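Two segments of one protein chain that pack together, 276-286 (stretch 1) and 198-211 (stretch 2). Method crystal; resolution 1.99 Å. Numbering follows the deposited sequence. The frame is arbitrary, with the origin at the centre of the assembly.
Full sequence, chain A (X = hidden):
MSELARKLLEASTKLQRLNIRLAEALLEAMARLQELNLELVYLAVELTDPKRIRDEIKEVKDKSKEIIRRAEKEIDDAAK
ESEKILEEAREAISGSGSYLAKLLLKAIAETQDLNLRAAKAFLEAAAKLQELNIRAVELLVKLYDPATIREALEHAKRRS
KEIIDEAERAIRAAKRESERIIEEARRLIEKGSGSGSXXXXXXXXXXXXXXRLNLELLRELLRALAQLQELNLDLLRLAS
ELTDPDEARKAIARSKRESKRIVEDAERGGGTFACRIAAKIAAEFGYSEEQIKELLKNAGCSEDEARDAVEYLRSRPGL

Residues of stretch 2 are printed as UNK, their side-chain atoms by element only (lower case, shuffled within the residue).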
# COMPACT_ATOMS: atom_id res chain seq x y z
N ARG A 276 16.89 -6.51 -4.30
CA ARG A 276 18.18 -6.61 -3.62
C ARG A 276 18.03 -7.22 -2.23
O ARG A 276 18.84 -8.06 -1.82
CB ARG A 276 18.84 -5.24 -3.52
CG ARG A 276 19.35 -4.69 -4.85
CD ARG A 276 20.00 -3.35 -4.62
NE ARG A 276 20.46 -2.72 -5.85
CZ ARG A 276 21.11 -1.56 -5.89
NH1 ARG A 276 21.37 -0.91 -4.76
NH2 ARG A 276 21.49 -1.05 -7.06
N ILE A 277 17.00 -6.80 -1.49
CA ILE A 277 16.80 -7.32 -0.14
C ILE A 277 16.62 -8.83 -0.17
O ILE A 277 17.26 -9.57 0.60
CB ILE A 277 15.61 -6.63 0.55
CG1 ILE A 277 16.01 -5.22 0.97
CG2 ILE A 277 15.17 -7.41 1.78
CD1 ILE A 277 14.90 -4.25 0.87
N ALA A 278 15.77 -9.32 -1.08
CA ALA A 278 15.62 -10.76 -1.25
C ALA A 278 16.94 -11.39 -1.67
O ALA A 278 17.31 -12.47 -1.18
CB ALA A 278 14.53 -11.08 -2.27
N ALA A 279 17.65 -10.75 -2.60
CA ALA A 279 18.95 -11.25 -3.01
C ALA A 279 19.89 -11.40 -1.82
O ALA A 279 20.60 -12.40 -1.70
CB ALA A 279 19.56 -10.32 -4.06
N LYS A 280 19.88 -10.42 -0.90
CA LYS A 280 20.74 -10.52 0.27
C LYS A 280 20.30 -11.67 1.17
O LYS A 280 21.13 -12.47 1.63
CB LYS A 280 20.75 -9.21 1.06
CG LYS A 280 21.76 -9.20 2.18
CD LYS A 280 21.77 -7.88 2.96
CE LYS A 280 22.74 -7.96 4.14
NZ LYS A 280 22.84 -6.70 4.92
N ILE A 281 18.99 -11.78 1.42
CA ILE A 281 18.47 -12.89 2.21
C ILE A 281 18.88 -14.23 1.62
O ILE A 281 19.38 -15.11 2.33
CB ILE A 281 16.94 -12.76 2.36
CG1 ILE A 281 16.61 -11.63 3.32
CG2 ILE A 281 16.33 -14.06 2.87
CD1 ILE A 281 15.14 -11.23 3.33
N ALA A 282 18.70 -14.41 0.30
CA ALA A 282 19.04 -15.70 -0.31
C ALA A 282 20.53 -16.00 -0.23
O ALA A 282 20.93 -17.16 -0.12
CB ALA A 282 18.60 -15.74 -1.76
N ALA A 283 21.37 -14.97 -0.32
CA ALA A 283 22.81 -15.22 -0.22
C ALA A 283 23.18 -15.65 1.19
O ALA A 283 24.04 -16.53 1.37
CB ALA A 283 23.57 -13.96 -0.63
N GLU A 284 22.54 -15.07 2.20
CA GLU A 284 22.81 -15.46 3.57
C GLU A 284 22.37 -16.89 3.84
O GLU A 284 23.02 -17.61 4.61
CB GLU A 284 22.15 -14.48 4.54
CG GLU A 284 23.01 -13.24 4.81
CD GLU A 284 22.22 -12.04 5.35
OE1 GLU A 284 20.99 -12.16 5.58
OE2 GLU A 284 22.83 -10.97 5.55
N PHE A 285 21.31 -17.35 3.18
CA PHE A 285 21.00 -18.77 3.25
C PHE A 285 21.92 -19.63 2.39
O PHE A 285 21.71 -20.84 2.33
CB PHE A 285 19.54 -19.01 2.86
CG PHE A 285 18.55 -18.54 3.88
CD1 PHE A 285 18.38 -19.22 5.08
CD2 PHE A 285 17.77 -17.42 3.64
CE1 PHE A 285 17.48 -18.80 6.02
CE2 PHE A 285 16.86 -16.98 4.60
CZ PHE A 285 16.72 -17.69 5.79
N GLY A 286 22.90 -19.05 1.70
CA GLY A 286 23.85 -19.85 0.95
C GLY A 286 23.47 -20.18 -0.48
O GLY A 286 24.08 -21.08 -1.07
N UNK A 198 17.21 -24.11 14.42
CA UNK A 198 17.96 -22.90 14.12
C UNK A 198 17.67 -22.41 12.70
O UNK A 198 17.59 -21.20 12.47
o UNK A 198 19.77 -20.49 15.37
c UNK A 198 19.46 -23.12 14.33
c UNK A 198 19.92 -22.86 15.77
c UNK A 198 19.68 -21.41 16.22
o UNK A 198 19.39 -21.19 17.42
N UNK A 199 17.48 -23.34 11.74
CA UNK A 199 17.04 -22.92 10.41
C UNK A 199 15.70 -22.19 10.49
O UNK A 199 15.53 -21.13 9.88
c UNK A 199 16.73 -24.89 7.06
c UNK A 199 17.65 -22.65 7.56
c UNK A 199 16.93 -24.11 9.47
c UNK A 199 16.66 -23.70 8.01
N UNK A 200 14.75 -22.74 11.25
CA UNK A 200 13.44 -22.12 11.38
C UNK A 200 13.54 -20.73 12.00
O UNK A 200 12.86 -19.80 11.55
c UNK A 200 12.51 -23.02 12.20
N UNK A 201 14.39 -20.56 13.04
CA UNK A 201 14.62 -19.22 13.59
C UNK A 201 15.18 -18.28 12.53
O UNK A 201 14.79 -17.10 12.47
c UNK A 201 16.24 -20.23 17.05
n UNK A 201 16.00 -23.15 19.31
c UNK A 201 15.57 -19.28 14.78
c UNK A 201 15.11 -20.10 15.98
n UNK A 201 15.91 -21.14 18.16
c UNK A 201 16.36 -22.40 18.27
n UNK A 201 17.17 -22.92 17.36
N UNK A 202 16.11 -18.78 11.70
CA UNK A 202 16.67 -18.00 10.60
C UNK A 202 15.59 -17.60 9.60
O UNK A 202 15.52 -16.45 9.15
o UNK A 202 21.02 -20.08 11.15
c UNK A 202 19.13 -18.74 10.64
c UNK A 202 20.04 -19.94 10.39
c UNK A 202 17.78 -18.80 9.91
o UNK A 202 19.78 -20.73 9.44
N UNK A 203 14.73 -18.56 9.21
CA UNK A 203 13.65 -18.24 8.28
C UNK A 203 12.68 -17.26 8.91
O UNK A 203 12.20 -16.33 8.24
c UNK A 203 13.58 -19.74 5.45
c UNK A 203 12.95 -19.52 7.86
c UNK A 203 13.79 -20.33 6.86
c UNK A 203 13.40 -21.77 6.89
N UNK A 204 12.41 -17.41 10.20
CA UNK A 204 11.57 -16.43 10.87
C UNK A 204 12.16 -15.02 10.78
O UNK A 204 11.44 -14.05 10.53
c UNK A 204 9.01 -15.98 12.36
c UNK A 204 10.21 -16.51 14.48
c UNK A 204 11.35 -16.85 12.32
c UNK A 204 10.36 -15.98 13.08
N UNK A 205 13.48 -14.89 10.96
CA UNK A 205 14.09 -13.57 10.85
C UNK A 205 14.05 -13.04 9.41
O UNK A 205 13.88 -11.83 9.21
c UNK A 205 18.39 -15.25 13.45
n UNK A 205 18.01 -14.14 12.82
c UNK A 205 15.63 -13.40 12.88
c UNK A 205 17.06 -13.16 13.34
n UNK A 205 19.28 -16.07 12.89
c UNK A 205 15.53 -13.59 11.37
n UNK A 205 17.89 -15.55 14.65
N UNK A 206 14.17 -13.92 8.41
CA UNK A 206 13.97 -13.49 7.03
C UNK A 206 12.52 -13.09 6.78
O UNK A 206 12.25 -12.09 6.09
c UNK A 206 14.38 -14.60 6.06
N UNK A 207 11.57 -13.85 7.32
CA UNK A 207 10.17 -13.45 7.22
C UNK A 207 9.95 -12.07 7.80
O UNK A 207 9.26 -11.24 7.20
c UNK A 207 7.93 -13.95 8.26
c UNK A 207 9.29 -14.48 7.91
n UNK A 207 6.14 -13.11 9.20
c UNK A 207 5.83 -13.37 7.94
c UNK A 207 7.45 -13.46 9.43
n UNK A 207 6.90 -13.88 7.35
N UNK A 208 10.52 -11.80 8.98
CA UNK A 208 10.30 -10.51 9.62
C UNK A 208 10.84 -9.37 8.78
O UNK A 208 10.25 -8.28 8.73
c UNK A 208 10.93 -10.49 11.01
N UNK A 209 11.98 -9.60 8.12
CA UNK A 209 12.53 -8.58 7.24
C UNK A 209 11.59 -8.29 6.06
O UNK A 209 11.33 -7.12 5.73
o UNK A 209 16.57 -9.65 6.39
n UNK A 209 17.07 -7.67 5.44
c UNK A 209 13.90 -9.05 6.75
c UNK A 209 16.25 -8.50 6.08
c UNK A 209 14.86 -7.96 6.38
N UNK A 210 11.05 -9.34 5.44
CA UNK A 210 10.14 -9.13 4.31
C UNK A 210 8.83 -8.49 4.77
O UNK A 210 8.32 -7.58 4.10
c UNK A 210 10.86 -12.56 2.73
c UNK A 210 11.50 -10.36 1.75
c UNK A 210 11.10 -11.10 3.02
c UNK A 210 9.86 -10.46 3.62
N UNK A 211 8.29 -8.93 5.91
CA UNK A 211 7.07 -8.31 6.42
C UNK A 211 7.27 -6.83 6.72
O UNK A 211 6.32 -6.04 6.64
c UNK A 211 4.15 -8.42 7.25
c UNK A 211 5.30 -8.58 8.26
n UNK A 211 3.05 -7.86 7.73
c UNK A 211 6.60 -9.07 7.66
o UNK A 211 4.24 -8.84 6.08

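Position 198 has three side-chain carbons, the third carrying two oxygens. That is a carboxylate on a two-carbon stem, and it lies beyond the reach of stretch 1. It is Glu-198.

Position 199 has four carbons, forked at the second. One branch tip comes within 4.2 Å of Phe-285 CE1. It is Leu-199, and the touching atom is CD1.

Position 200 has a single carbon, which points away from stretch 1. It is Ala-200.

Position 201 has three carbons, a nitrogen, then a carbon with two more nitrogens. This is a guanidinium, so the residue is Arg-201. It does not touch stretch 1. Its NH1 forms a salt bridge with Glu-198 OE2 at 2.8 Å, one turn back along the same helix.

Position 202 again has three carbons ending in two oxygens. Its CB points toward stretch 1 and lies 3.9 Å from Phe-285 CE1. It is Glu-202. Its backbone O is 3.8 Å from Phe-285 CZ, at the edge of the ring.

Position 203 has four carbons, forked at the second. A branch tip reaches 3.8 Å from Phe-285 CZ. It is Leu-203, with CD2 making the contact.

Position 204 has the same forked set of four carbons, but its CB points away from stretch 1 and there is no contact. It is Leu-204.

Position 205 has three carbons, a nitrogen and a carbon bearing two nitrogens. Its CA-to-CB bond points sideways, and the side chain makes no contact with stretch 1. It is Arg-205.

Position 206 has one carbon, directed toward stretch 1. This CB lies 3.8 Å from Ile-281 CG2 and 3.7 Å from Phe-285 CE2. It is Ala-206. Here the backbones come near, with Ile-281 CA and Ala-206 CA 6.6 Å apart.

Position 207 has one carbon followed by a five-membered ring of three carbons and two nitrogens. The ring is an imidazole, so this is His-207. Its CB points away.

Position 208 has one carbon, out of reach. It is Ala-208.

Position 209 has three carbons, the third carrying one oxygen and one nitrogen. Its CB points toward stretch 1, and the end of the side chain meets two isoleucines. It is Gln-209. OE1 is 3.7 Å from Ile-281 CG1, and NE2 is 4.1 Å from Ile-277 CG2. Those partners are carbons, so these are packing contacts.

Position 210 has four carbons, forked at the second. The fork lies 4.1 Å from Ile-281 CD1. It is Leu-210, and the fork atom is CG.

Position 211 has three carbons ending in one oxygen and one nitrogen. It is out of reach and hydrogen-bonded elsewhere in the structure. It is Gln-211.

The two helices run nearly antiparallel, at 175°, with axes 11.0 Å apart at closest approach. No hydrogen bond crosses between them. Packing joins them, burying 383 Å² in total. Ile-281 and Phe-285, one turn apart, both meet the small Ala-206. Phe-285 contributes the largest covered area, and Ala-206 CB sits at its ring edge. Gly-286 then ends the helix in a Schellman motif.

Stretch 2 198-211: ELARELLRAHAQLQ
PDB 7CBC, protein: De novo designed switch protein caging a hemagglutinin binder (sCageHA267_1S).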